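Long-range contacts in putative laminarinase (Phanerochaete chrysosporium, PDB 2W39), which probably hydrolyses beta-glucans such as laminarin as a family 16 glycoside hydrolase, and here holds a sugar ligand in its cleft: residues V31-Q36 against N250-G255; Y80-A85 against E190-F195; V89-Q94 against N286-I291; A142-T147 against A229-T234. All blocks are in the same frame, centred on the assembly; numbering follows the deposited sequence.

Interaction 1. Residues V31-Q36 against N250-G255; sequences VNYVDQ and NLTFCG
The Y33 ring receives N250 at its edge, near the ring plane, while V31 CG2 from its own strand lies over one face, toward the rim. V31 CG2 also packs 3.9 Å from CE1 of the F253 ring. The N250 amide stands almost upright to the Y33 ring, the two planes 82° apart, and its ND2 gives a weak hydrogen bond to Y33 OH at 3.0 Å. The amide has a firmer partner on its other branch, where OD1 accepts a hydrogen bond from W103 NE1. Beside this polar tip, Y33 OH also lies 3.4 Å from T252 CB, and Y33 CE1 comes within 3.4 Å of L251 O.

V31 reaches across with both branches. CG1 sits between the backbone N and the carbonyl carbon (chi1 70°) and approaches T252 OG1 at 3.3 Å; CG2, anti to the backbone N, passes 3.9 Å from L251 O. T252 OG1 is itself hydrogen-bonded to D25 OD2.

The pieces 31-33 and 250-253 run roughly antiparallel, their axes 7.1 Å apart at the closest; both pair with strand 69-76. N250 lies close to a bound glucose, its side chain about 4 Å away at the nearest atoms. The contact thus joins a buried phenol to the amide of a residue next to the sugar site: with only a weak bond to Y33, the N250 amide probably owes its orientation chiefly to W103.

Interaction 2. Residues Y80-A85 against E190-F195; sequences YTTHVA and ERTNSF
H83 and R191 form an antiparallel hydrogen-bonded pair where strand 83-89 begins beside the end of strand 185-191, in the antiparallel sheet that also holds strand 288-297. R191 N donates to H83 O at 2.9 Å, and H83 N to R191 O at 3.0 Å. V84 and E190 follow as a non-hydrogen-bonded pair, with V84 CG2 against E190 CG at 3.9 Å. The E190 carboxylate is taken up beyond this pair by Y3 OH and T221 OG1.

Such pairing of strands far apart in sequence builds the beta-sandwich of family 16 enzymes. Here the pairing ends at residues 80-82, where polar groups meet. The R191 chain is extended, CG anti to the backbone N (chi1 169°), and runs past T81 O, which lies 3.2 Å above one face of the guanidinium, toward its rim. T81 O is instead bonded to H83 ND1 at 2.8 Å, the oxygen lying in the imidazole plane although the nitrogen stands above the carbonyl plane. H83 NE2 is bonded to E104 OE2, and R191 NH1 to D243 O. A water joins T82 OG1, 3.0 Å away, to R191 NE through a weak bond. Past the strand end, T192 OG1 accepts from S194 N at 3.0 Å, an ST turn that starts the chain back toward strand 195-202.

Interaction 3. Residues V89-Q94 against N286-I291; sequences VRHMPQ and NAYWDI
H91 and Y288 lie ring on ring in an offset stack, the centroids 3.7 Å apart and the planes only 3° from parallel. Y288 CG lies between the backbone N and the carbonyl carbon (chi1 66°), which swings it back toward H91. In the imidazole plane, ND1 donates to Y288 O at 2.8 Å, fixing the rotation of the ring. An alanine in place of Y288 would probably leave one imidazole face without its stacking partner and open a gap there.

A second flat surface belongs to W289. P93 CD sits 3.4 Å from the centroid of its five-membered ring, 4° off the normal; M92 CB lies over the six-membered ring on the same side, and V89 CG1 comes in at the edge. W289 NE1 is bonded to N250 O, which positions the indole from strand 246-253.

Around these rings, two successive residues, R90 and H91, sit across from the single residue D290, a classic beta bulge. D290 O accepts from R90 N at 2.8 Å and H91 N at 3.2 Å, while D290 N donates to H91 O. Where the chain turns its corner, R90 NH1 reaches the syn lone pair of D290 OD1 at 2.8 Å, a salt bridge in which the oxygen lies in the guanidinium plane; R90 NH2 goes on to D50 O. Two backbone donors thus grip D290 O, while the R90 charge probably offsets that of the neighbouring carboxylate.

Interaction 4. Residues A142-T147 against A229-T234; sequences ASRTMT and AFFPNT
R144 meets strand 229-232 from CB to NH2. Its CB lies 3.8 Å from F230 CD1, and CG comes closer, 3.6 Å from the same atom, with P232 CD beside it. The chain then bends at chi2 (-85°), placing CD next to F230 O. NE donates to F230 O at 2.8 Å and NH2 to the same oxygen at 3.1 Å, a side-on grip in the guanidinium plane, the two nitrogens reaching the oxygen from opposite faces of the carbonyl plane. NH2 lies near F231 CD2, and NH1 is bonded to N153 OD1 and P141 O. Over the centre of one guanidinium face lies M146 CE, 3.7 Å from R144 CZ, while M146 SD accepts a weak hydrogen bond from F230 N at 3.5 Å. An alanine in place of R144 would probably leave F230 O without both donors, N153 OD1 and P141 O without their arginine donor, and M146 CE without the flat group beneath it. A229 and F231 bond through their backbones to V198 and I196 of strand 195-202, whereas F230 turns its N and O to the loop: side chains serve a strand edge in place of another strand, within the beta-sandwich of this family.

In the fold
From the N terminus, residues 31-36 open the longest of the four loops, which interaction 1 closes at 250-255. Interactions 2 and 4 nest inside it, their segments crossing each other: 80-85, then 142-147, then 190-195, then 229-234. Interaction 3 starts at 89-94, also inside that loop, but closes beyond it at 286-291, so it crosses interactions 1 and 2 and encloses interaction 4. Interactions 2, 3 and 4 reach the antiparallel sheet, and interaction 1 lies in the mixed sheet. L251 packing on P93 and A287 joins interactions 1 and 3 between the two sheets. F195 against F230 and F231 joins interactions 2 and 4, on the opposite side of the chain's centre from interactions 1 and 3.

Interaction 1. Residues V31-Q36 against N250-G255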
loop_
_atom_site.group_PDB
_atom_site.type_symbol
_atom_site.label_atom_id
_atom_site.label_comp_id
_atom_site.label_asym_id
_atom_site.label_seq_id
_atom_site.Cartn_x
_atom_site.Cartn_y
_atom_site.Cartn_z
ATOM N N VAL A 31 12.045 11.396 -5.088
ATOM C CA VAL A 31 12.108 10.057 -5.664
ATOM C C VAL A 31 12.322 10.160 -7.153
ATOM O O VAL A 31 11.841 11.090 -7.806
ATOM C CB VAL A 31 10.799 9.258 -5.355
ATOM C CG1 VAL A 31 9.582 9.799 -6.134
ATOM C CG2 VAL A 31 10.989 7.768 -5.647
ATOM N N ASN A 32 13.043 9.188 -7.698
ATOM C CA ASN A 32 13.160 9.005 -9.136
ATOM C C ASN A 32 12.619 7.619 -9.460
ATOM O O ASN A 32 13.304 6.612 -9.216
ATOM C CB ASN A 32 14.609 9.150 -9.591
ATOM C CG ASN A 32 14.737 9.100 -11.092
ATOM O OD1 ASN A 32 14.090 9.860 -11.801
ATOM N ND2 ASN A 32 15.558 8.194 -11.585
ATOM N N TYR A 33 11.388 7.563 -9.953
ATOM C CA TYR A 33 10.763 6.294 -10.284
ATOM C C TYR A 33 11.297 5.808 -11.625
ATOM O O TYR A 33 11.108 6.457 -12.651
ATOM C CB TYR A 33 9.262 6.482 -10.362
ATOM C CG TYR A 33 8.523 6.459 -9.045
ATOM C CD1 TYR A 33 8.816 5.515 -8.054
ATOM C CD2 TYR A 33 7.452 7.338 -8.819
ATOM C CE1 TYR A 33 8.077 5.468 -6.860
ATOM C CE2 TYR A 33 6.713 7.284 -7.638
ATOM C CZ TYR A 33 7.010 6.329 -6.681
ATOM O OH TYR A 33 6.282 6.211 -5.518
ATOM N N VAL A 34 11.961 4.659 -11.602
ATOM C CA VAL A 34 12.605 4.114 -12.791
ATOM C C VAL A 34 11.735 3.085 -13.481
ATOM O O VAL A 34 10.842 2.495 -12.875
ATOM C CB VAL A 34 13.999 3.541 -12.460
ATOM C CG1 VAL A 34 14.899 4.646 -11.894
ATOM C CG2 VAL A 34 13.909 2.355 -11.508
ATOM N N ASP A 35 11.974 2.887 -14.772
ATOM C CA ASP A 35 11.250 1.877 -15.517
ATOM C C ASP A 35 11.748 0.467 -15.195
ATOM O O ASP A 35 12.687 0.279 -14.426
ATOM C CB ASP A 35 11.223 2.186 -17.037
ATOM C CG ASP A 35 12.478 1.797 -17.773
ATOM O OD1 ASP A 35 12.422 1.864 -19.021
ATOM O OD2 ASP A 35 13.506 1.469 -17.162
ATOM N N GLN A 36 11.097 -0.529 -15.774
ATOM C CA GLN A 36 11.403 -1.896 -15.433
ATOM C C GLN A 36 12.836 -2.296 -15.794
ATOM O O GLN A 36 13.528 -2.918 -14.988
ATOM C CB GLN A 36 10.403 -2.791 -16.133
ATOM C CG GLN A 36 10.541 -4.222 -15.814
ATOM C CD GLN A 36 9.199 -4.920 -15.938
ATOM O OE1 GLN A 36 8.139 -4.373 -15.582
ATOM N NE2 GLN A 36 9.233 -6.128 -16.452
ATOM N N ASN A 250 4.392 0.653 -4.248
ATOM C CA ASN A 250 5.417 1.672 -4.486
ATOM C C ASN A 250 6.160 2.049 -3.230
ATOM O O ASN A 250 5.758 1.703 -2.118
ATOM C CB ASN A 250 4.802 2.943 -5.118
ATOM C CG ASN A 250 3.937 3.700 -4.144
ATOM O OD1 ASN A 250 2.787 3.320 -3.908
ATOM N ND2 ASN A 250 4.489 4.750 -3.531
ATOM N N LEU A 251 7.230 2.805 -3.439
ATOM C CA LEU A 251 7.940 3.443 -2.343
ATOM C C LEU A 251 8.371 4.827 -2.813
ATOM O O LEU A 251 9.180 4.951 -3.734
ATOM C CB LEU A 251 9.157 2.609 -1.953
ATOM C CG LEU A 251 10.148 3.284 -0.991
ATOM C CD1 LEU A 251 9.496 3.646 0.346
ATOM C CD2 LEU A 251 11.374 2.393 -0.792
ATOM N N THR A 252 7.807 5.862 -2.196
ATOM C CA THR A 252 8.305 7.217 -2.391
ATOM C C THR A 252 8.999 7.700 -1.110
ATOM O O THR A 252 9.045 6.972 -0.105
ATOM C CB THR A 252 7.202 8.194 -2.915
ATOM O OG1 THR A 252 7.874 9.366 -3.402
ATOM C CG2 THR A 252 6.170 8.565 -1.863
ATOM N N PHE A 253 9.568 8.905 -1.160
ATOM C CA PHE A 253 10.263 9.499 -0.009
ATOM C C PHE A 253 9.835 10.944 0.123
ATOM O O PHE A 253 9.692 11.636 -0.886
ATOM C CB PHE A 253 11.794 9.453 -0.168
ATOM C CG PHE A 253 12.309 8.145 -0.694
ATOM C CD1 PHE A 253 12.626 8.002 -2.043
ATOM C CD2 PHE A 253 12.459 7.052 0.154
ATOM C CE1 PHE A 253 13.089 6.773 -2.546
ATOM C CE2 PHE A 253 12.919 5.834 -0.339
ATOM C CZ PHE A 253 13.235 5.698 -1.687
ATOM N N CYS A 254 9.644 11.413 1.357
ATOM C CA CYS A 254 9.271 12.808 1.624
ATOM C C CYS A 254 7.931 13.123 0.945
ATOM O O CYS A 254 6.993 12.350 1.086
ATOM C CB CYS A 254 10.408 13.767 1.195
ATOM S SG CYS A 254 12.027 13.285 1.864
ATOM N N GLY A 255 7.831 14.236 0.225
ATOM C CA GLY A 255 6.591 14.542 -0.484
ATOM C C GLY A 255 5.472 15.026 0.398
ATOM O O GLY A 255 5.684 15.410 1.557
#

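Interaction 2. Residues Y80-A85 against E190-F195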
loop_
_atom_site.group_PDB
_atom_site.type_symbol
_atom_site.label_atom_id
_atom_site.label_comp_id
_atom_site.label_asym_id
_atom_site.label_seq_id
_atom_site.Cartn_x
_atom_site.Cartn_y
_atom_site.Cartn_z
ATOM N N TYR A 80 -9.530 -4.268 -11.915
ATOM C CA TYR A 80 -10.416 -5.062 -11.070
ATOM C C TYR A 80 -11.554 -4.211 -10.550
ATOM O O TYR A 80 -11.384 -3.030 -10.259
ATOM C CB TYR A 80 -9.639 -5.680 -9.875
ATOM C CG TYR A 80 -8.468 -6.504 -10.346
ATOM C CD1 TYR A 80 -8.648 -7.824 -10.758
ATOM C CD2 TYR A 80 -7.195 -5.944 -10.449
ATOM C CE1 TYR A 80 -7.600 -8.569 -11.258
ATOM C CE2 TYR A 80 -6.137 -6.680 -10.946
ATOM C CZ TYR A 80 -6.335 -7.998 -11.336
ATOM O OH TYR A 80 -5.271 -8.724 -11.823
ATOM N N THR A 81 -12.718 -4.842 -10.402
ATOM C CA THR A 81 -13.884 -4.199 -9.786
ATOM C C THR A 81 -14.220 -4.986 -8.506
ATOM O O THR A 81 -13.572 -4.766 -7.478
ATOM C CB THR A 81 -15.067 -4.055 -10.763
ATOM O OG1 THR A 81 -15.434 -5.349 -11.260
ATOM C CG2 THR A 81 -14.680 -3.125 -11.931
ATOM N N THR A 82 -15.200 -5.889 -8.561
ATOM C CA THR A 82 -15.487 -6.767 -7.430
ATOM C C THR A 82 -14.444 -7.885 -7.394
ATOM O O THR A 82 -14.292 -8.654 -8.356
ATOM C CB THR A 82 -16.903 -7.309 -7.530
ATOM O OG1 THR A 82 -17.793 -6.206 -7.350
ATOM C CG2 THR A 82 -17.171 -8.371 -6.475
ATOM N N HIS A 83 -13.671 -7.939 -6.306
ATOM C CA HIS A 83 -12.564 -8.874 -6.227
ATOM C C HIS A 83 -12.045 -8.926 -4.805
ATOM O O HIS A 83 -12.424 -8.101 -3.960
ATOM C CB HIS A 83 -11.419 -8.466 -7.174
ATOM C CG HIS A 83 -10.656 -7.249 -6.737
ATOM N ND1 HIS A 83 -11.198 -5.980 -6.747
ATOM C CD2 HIS A 83 -9.370 -7.101 -6.338
ATOM C CE1 HIS A 83 -10.276 -5.112 -6.353
ATOM N NE2 HIS A 83 -9.157 -5.768 -6.092
ATOM N N VAL A 84 -11.164 -9.906 -4.578
ATOM C CA VAL A 84 -10.363 -9.955 -3.357
ATOM C C VAL A 84 -8.896 -9.975 -3.746
ATOM O O VAL A 84 -8.504 -10.735 -4.636
ATOM C CB VAL A 84 -10.683 -11.211 -2.503
ATOM C CG1 VAL A 84 -9.870 -11.221 -1.226
ATOM C CG2 VAL A 84 -12.170 -11.262 -2.169
ATOM N N ALA A 85 -8.080 -9.149 -3.092
ATOM C CA ALA A 85 -6.625 -9.144 -3.310
ATOM C C ALA A 85 -5.947 -9.500 -1.997
ATOM O O ALA A 85 -6.269 -8.927 -0.955
ATOM C CB ALA A 85 -6.146 -7.762 -3.804
ATOM N N GLU A 190 -11.262 -7.107 0.336
ATOM C CA GLU A 190 -12.436 -7.503 -0.428
ATOM C C GLU A 190 -13.216 -6.262 -0.820
ATOM O O GLU A 190 -13.581 -5.449 0.033
ATOM C CB GLU A 190 -13.328 -8.451 0.389
ATOM C CG GLU A 190 -14.615 -8.834 -0.354
ATOM C CD GLU A 190 -15.554 -9.719 0.432
ATOM O OE1 GLU A 190 -15.374 -9.844 1.656
ATOM O OE2 GLU A 190 -16.499 -10.267 -0.192
ATOM N N ARG A 191 -13.483 -6.134 -2.120
ATOM C CA ARG A 191 -14.303 -5.045 -2.639
ATOM C C ARG A 191 -15.507 -5.650 -3.351
ATOM O O ARG A 191 -15.377 -6.480 -4.251
ATOM C CB ARG A 191 -13.508 -4.202 -3.636
ATOM C CG ARG A 191 -14.388 -3.227 -4.400
ATOM C CD ARG A 191 -13.605 -2.283 -5.294
ATOM N NE ARG A 191 -14.479 -1.803 -6.359
ATOM C CZ ARG A 191 -14.040 -1.344 -7.525
ATOM N NH1 ARG A 191 -12.741 -1.165 -7.725
ATOM N NH2 ARG A 191 -14.911 -1.043 -8.476
ATOM N N THR A 192 -16.687 -5.203 -2.943
ATOM C CA THR A 192 -17.935 -5.525 -3.611
ATOM C C THR A 192 -18.678 -4.225 -3.899
ATOM O O THR A 192 -18.191 -3.138 -3.590
ATOM C CB THR A 192 -18.831 -6.443 -2.760
ATOM O OG1 THR A 192 -19.403 -5.689 -1.687
ATOM C CG2 THR A 192 -18.062 -7.654 -2.229
ATOM N N ASN A 193 -19.870 -4.332 -4.488
ATOM C CA ASN A 193 -20.696 -3.144 -4.686
ATOM C C ASN A 193 -21.101 -2.517 -3.373
ATOM O O ASN A 193 -21.413 -1.316 -3.332
ATOM C CB ASN A 193 -21.986 -3.476 -5.428
ATOM C CG ASN A 193 -22.787 -2.228 -5.793
ATOM O OD1 ASN A 193 -23.908 -1.959 -5.267
ATOM N ND2 ASN A 193 -22.219 -1.443 -6.690
ATOM N N SER A 194 -21.163 -3.340 -2.328
ATOM C CA SER A 194 -21.723 -2.954 -1.049
ATOM C C SER A 194 -20.734 -2.493 0.006
ATOM O O SER A 194 -21.137 -1.873 0.973
ATOM C CB SER A 194 -22.517 -4.125 -0.460
ATOM O OG SER A 194 -23.675 -4.446 -1.220
ATOM N N PHE A 195 -19.455 -2.814 -0.146
ATOM C CA PHE A 195 -18.466 -2.470 0.868
ATOM C C PHE A 195 -17.065 -2.689 0.345
ATOM O O PHE A 195 -16.844 -3.381 -0.659
ATOM C CB PHE A 195 -18.656 -3.298 2.161
ATOM C CG PHE A 195 -18.522 -4.791 1.986
ATOM C CD1 PHE A 195 -17.276 -5.391 1.768
ATOM C CD2 PHE A 195 -19.647 -5.611 2.078
ATOM C CE1 PHE A 195 -17.159 -6.783 1.612
ATOM C CE2 PHE A 195 -19.530 -6.998 1.929
ATOM C CZ PHE A 195 -18.288 -7.566 1.696
HETATM O O HOH W 1 -17.137 -3.334 -7.177
#

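Interaction 3. Residues V89-Q94 against N286-I291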
loop_
_atom_site.group_PDB
_atom_site.type_symbol
_atom_site.label_atom_id
_atom_site.label_comp_id
_atom_site.label_asym_id
_atom_site.label_seq_id
_atom_site.Cartn_x
_atom_site.Cartn_y
_atom_site.Cartn_z
ATOM N N VAL A 89 3.244 -10.531 2.695
ATOM C CA VAL A 89 4.336 -9.558 2.723
ATOM C C VAL A 89 5.299 -9.897 3.860
ATOM O O VAL A 89 4.922 -9.879 5.028
ATOM C CB VAL A 89 3.793 -8.136 2.931
ATOM C CG1 VAL A 89 4.945 -7.139 2.948
ATOM C CG2 VAL A 89 2.766 -7.766 1.837
ATOM N N ARG A 90 6.538 -10.213 3.503
ATOM C CA ARG A 90 7.578 -10.540 4.484
ATOM C C ARG A 90 8.170 -9.278 5.121
ATOM O O ARG A 90 8.583 -9.310 6.279
ATOM C CB ARG A 90 8.700 -11.364 3.840
ATOM C CG ARG A 90 8.209 -12.664 3.216
ATOM C CD ARG A 90 9.405 -13.542 2.829
ATOM N NE ARG A 90 9.026 -14.749 2.091
ATOM C CZ ARG A 90 9.112 -14.899 0.775
ATOM N NH1 ARG A 90 9.520 -13.912 -0.009
ATOM N NH2 ARG A 90 8.767 -16.060 0.232
ATOM N N HIS A 91 8.266 -8.192 4.350
ATOM C CA HIS A 91 8.971 -6.984 4.769
ATOM C C HIS A 91 8.383 -5.816 3.987
ATOM O O HIS A 91 8.063 -5.959 2.804
ATOM C CB HIS A 91 10.464 -7.128 4.443
ATOM C CG HIS A 91 11.364 -6.138 5.123
ATOM N ND1 HIS A 91 11.646 -4.891 4.598
ATOM C CD2 HIS A 91 12.094 -6.242 6.261
ATOM C CE1 HIS A 91 12.514 -4.276 5.387
ATOM N NE2 HIS A 91 12.796 -5.071 6.405
ATOM N N MET A 92 8.239 -4.670 4.644
ATOM C CA MET A 92 7.877 -3.433 3.952
ATOM C C MET A 92 8.965 -2.393 4.193
ATOM O O MET A 92 9.755 -2.504 5.136
ATOM C CB MET A 92 6.524 -2.886 4.422
ATOM C CG MET A 92 6.533 -2.274 5.820
ATOM S SD MET A 92 5.023 -1.361 6.240
ATOM C CE MET A 92 3.818 -2.714 6.339
ATOM N N PRO A 93 9.041 -1.374 3.331
ATOM C CA PRO A 93 10.112 -0.408 3.550
ATOM C C PRO A 93 10.049 0.264 4.902
ATOM O O PRO A 93 8.973 0.633 5.396
ATOM C CB PRO A 93 9.896 0.614 2.430
ATOM C CG PRO A 93 9.236 -0.194 1.311
ATOM C CD PRO A 93 8.317 -1.147 2.066
ATOM N N GLN A 94 11.232 0.500 5.455
ATOM C CA GLN A 94 11.365 1.307 6.667
ATOM C C GLN A 94 12.513 2.295 6.513
ATOM O O GLN A 94 13.370 2.140 5.649
ATOM C CB GLN A 94 11.535 0.437 7.917
ATOM C CG GLN A 94 12.809 -0.381 7.916
ATOM C CD GLN A 94 12.998 -1.131 9.213
ATOM O OE1 GLN A 94 12.235 -2.039 9.544
ATOM N NE2 GLN A 94 14.025 -0.757 9.962
ATOM N N ASN A 286 17.241 -0.870 4.421
ATOM C CA ASN A 286 16.033 -1.581 4.839
ATOM C C ASN A 286 14.754 -1.005 4.255
ATOM O O ASN A 286 13.661 -1.382 4.658
ATOM C CB ASN A 286 15.974 -1.717 6.357
ATOM C CG ASN A 286 17.025 -2.691 6.877
ATOM O OD1 ASN A 286 17.309 -3.709 6.237
ATOM N ND2 ASN A 286 17.606 -2.381 8.027
ATOM N N ALA A 287 14.907 -0.143 3.254
ATOM C CA ALA A 287 13.763 0.440 2.555
ATOM C C ALA A 287 13.380 -0.452 1.372
ATOM O O ALA A 287 13.535 -0.071 0.209
ATOM C CB ALA A 287 14.089 1.856 2.112
ATOM N N TYR A 288 12.895 -1.650 1.695
ATOM C CA TYR A 288 12.492 -2.615 0.676
ATOM C C TYR A 288 11.204 -3.325 1.041
ATOM O O TYR A 288 10.920 -3.586 2.219
ATOM C CB TYR A 288 13.597 -3.662 0.393
ATOM C CG TYR A 288 13.939 -4.611 1.522
ATOM C CD1 TYR A 288 13.342 -5.871 1.616
ATOM C CD2 TYR A 288 14.897 -4.262 2.476
ATOM C CE1 TYR A 288 13.684 -6.756 2.652
ATOM C CE2 TYR A 288 15.224 -5.126 3.506
ATOM C CZ TYR A 288 14.612 -6.360 3.590
ATOM O OH TYR A 288 14.938 -7.223 4.609
ATOM N N TRP A 289 10.424 -3.627 0.008
ATOM C CA TRP A 289 9.374 -4.628 0.086
ATOM C C TRP A 289 9.992 -5.984 -0.199
ATOM O O TRP A 289 10.800 -6.115 -1.118
ATOM C CB TRP A 289 8.343 -4.371 -1.012
ATOM C CG TRP A 289 7.469 -3.158 -0.867
ATOM C CD1 TRP A 289 7.628 -1.947 -1.485
ATOM C CD2 TRP A 289 6.262 -3.071 -0.109
ATOM N NE1 TRP A 289 6.598 -1.092 -1.127
ATOM C CE2 TRP A 289 5.737 -1.772 -0.302
ATOM C CE3 TRP A 289 5.567 -3.972 0.713
ATOM C CZ2 TRP A 289 4.541 -1.354 0.290
ATOM C CZ3 TRP A 289 4.383 -3.542 1.319
ATOM C CH2 TRP A 289 3.887 -2.250 1.104
ATOM N N ASP A 290 9.575 -7.007 0.554
ATOM C CA ASP A 290 9.848 -8.412 0.220
ATOM C C ASP A 290 8.479 -9.068 0.235
ATOM O O ASP A 290 7.845 -9.168 1.303
ATOM C CB ASP A 290 10.817 -9.039 1.239
ATOM C CG ASP A 290 11.060 -10.525 1.004
ATOM O OD1 ASP A 290 10.268 -11.187 0.322
ATOM O OD2 ASP A 290 12.064 -11.045 1.555
ATOM N N ILE A 291 8.003 -9.438 -0.949
ATOM C CA ILE A 291 6.650 -9.947 -1.130
ATOM C C ILE A 291 6.733 -11.405 -1.573
ATOM O O ILE A 291 7.447 -11.737 -2.536
ATOM C CB ILE A 291 5.898 -9.070 -2.143
ATOM C CG1 ILE A 291 5.652 -7.688 -1.506
ATOM C CG2 ILE A 291 4.580 -9.724 -2.567
ATOM C CD1 ILE A 291 5.302 -6.580 -2.489
HETATM O O HOH W 2 16.039 1.505 5.862
#

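Interaction 4. Residues A142-T147 against A229-T234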
loop_
_atom_site.group_PDB
_atom_site.type_symbol
_atom_site.label_atom_id
_atom_site.label_comp_id
_atom_site.label_asym_id
_atom_site.label_seq_id
_atom_site.Cartn_x
_atom_site.Cartn_y
_atom_site.Cartn_z
ATOM N N ALA A 142 -20.286 6.560 11.927
ATOM C CA ALA A 142 -19.409 6.700 13.084
ATOM C C ALA A 142 -19.058 5.350 13.713
ATOM O O ALA A 142 -17.945 5.165 14.206
ATOM C CB ALA A 142 -20.054 7.608 14.127
ATOM N N SER A 143 -20.010 4.423 13.683
ATOM C CA SER A 143 -19.820 3.100 14.257
ATOM C C SER A 143 -20.132 2.043 13.213
ATOM O O SER A 143 -21.208 2.043 12.626
ATOM C CB SER A 143 -20.727 2.927 15.487
ATOM O OG SER A 143 -20.535 1.664 16.104
ATOM N N ARG A 144 -19.180 1.138 12.986
ATOM C CA ARG A 144 -19.422 -0.041 12.176
ATOM C C ARG A 144 -18.442 -1.125 12.586
ATOM O O ARG A 144 -17.399 -0.854 13.176
ATOM C CB ARG A 144 -19.352 0.280 10.667
ATOM C CG ARG A 144 -17.961 0.588 10.098
ATOM C CD ARG A 144 -17.536 2.038 10.247
ATOM N NE ARG A 144 -16.420 2.282 9.331
ATOM C CZ ARG A 144 -15.743 3.421 9.224
ATOM N NH1 ARG A 144 -16.080 4.491 9.952
ATOM N NH2 ARG A 144 -14.730 3.489 8.359
ATOM N N THR A 145 -18.788 -2.357 12.266
ATOM C CA THR A 145 -18.061 -3.497 12.787
ATOM C C THR A 145 -16.699 -3.687 12.109
ATOM O O THR A 145 -16.608 -4.070 10.932
ATOM C CB THR A 145 -18.948 -4.746 12.721
ATOM O OG1 THR A 145 -20.006 -4.555 13.659
ATOM C CG2 THR A 145 -18.189 -5.990 13.107
ATOM N N MET A 146 -15.652 -3.456 12.900
ATOM C CA MET A 146 -14.268 -3.609 12.453
ATOM C C MET A 146 -13.399 -3.576 13.690
ATOM O O MET A 146 -13.851 -3.137 14.758
ATOM C CB MET A 146 -13.881 -2.486 11.488
ATOM C CG MET A 146 -13.922 -1.096 12.103
ATOM S SD MET A 146 -13.791 0.139 10.816
ATOM C CE MET A 146 -13.808 1.644 11.791
ATOM N N THR A 147 -12.159 -4.043 13.578
ATOM C CA THR A 147 -11.250 -4.000 14.726
ATOM C C THR A 147 -10.437 -2.709 14.822
ATOM O O THR A 147 -9.920 -2.367 15.893
ATOM C CB THR A 147 -10.293 -5.185 14.734
ATOM O OG1 THR A 147 -9.420 -5.040 13.613
ATOM C CG2 THR A 147 -11.029 -6.516 14.652
ATOM N N ALA A 229 -10.472 -2.980 8.757
ATOM C CA ALA A 229 -11.151 -1.768 8.296
ATOM C C ALA A 229 -12.379 -2.183 7.510
ATOM O O ALA A 229 -12.332 -3.105 6.703
ATOM C CB ALA A 229 -10.228 -0.917 7.403
ATOM N N PHE A 230 -13.483 -1.482 7.749
ATOM C CA PHE A 230 -14.764 -1.720 7.074
ATOM C C PHE A 230 -15.272 -0.389 6.568
ATOM O O PHE A 230 -15.365 0.598 7.313
ATOM C CB PHE A 230 -15.740 -2.315 8.097
ATOM C CG PHE A 230 -17.128 -2.681 7.571
ATOM C CD1 PHE A 230 -18.208 -2.638 8.446
ATOM C CD2 PHE A 230 -17.361 -3.112 6.262
ATOM C CE1 PHE A 230 -19.480 -3.005 8.042
ATOM C CE2 PHE A 230 -18.635 -3.488 5.848
ATOM C CZ PHE A 230 -19.695 -3.430 6.753
ATOM N N PHE A 231 -15.598 -0.385 5.284
ATOM C CA PHE A 231 -16.161 0.768 4.585
ATOM C C PHE A 231 -17.491 0.321 3.994
ATOM O O PHE A 231 -17.562 -0.125 2.851
ATOM C CB PHE A 231 -15.202 1.252 3.503
ATOM C CG PHE A 231 -13.872 1.676 4.043
ATOM C CD1 PHE A 231 -12.753 0.839 3.939
ATOM C CD2 PHE A 231 -13.724 2.915 4.673
ATOM C CE1 PHE A 231 -11.518 1.253 4.460
ATOM C CE2 PHE A 231 -12.491 3.325 5.186
ATOM C CZ PHE A 231 -11.390 2.488 5.073
ATOM N N PRO A 232 -18.570 0.387 4.796
ATOM C CA PRO A 232 -19.883 -0.051 4.313
ATOM C C PRO A 232 -20.488 1.004 3.381
ATOM O O PRO A 232 -19.954 2.112 3.227
ATOM C CB PRO A 232 -20.694 -0.148 5.602
ATOM C CG PRO A 232 -20.088 0.873 6.482
ATOM C CD PRO A 232 -18.600 0.822 6.204
ATOM N N ASN A 233 -21.626 0.666 2.783
ATOM C CA ASN A 233 -22.300 1.589 1.883
ATOM C C ASN A 233 -23.389 2.436 2.526
ATOM O O ASN A 233 -24.134 3.129 1.828
ATOM C CB ASN A 233 -22.821 0.852 0.640
ATOM C CG ASN A 233 -23.977 -0.092 0.937
ATOM O OD1 ASN A 233 -24.345 -0.310 2.094
ATOM N ND2 ASN A 233 -24.556 -0.665 -0.116
ATOM N N THR A 234 -23.444 2.429 3.853
ATOM C CA THR A 234 -24.468 3.173 4.585
ATOM C C THR A 234 -24.647 4.601 4.078
ATOM O O THR A 234 -25.779 5.081 3.916
ATOM C CB THR A 234 -24.069 3.210 6.059
ATOM O OG1 THR A 234 -23.767 1.877 6.476
ATOM C CG2 THR A 234 -25.171 3.781 6.938
#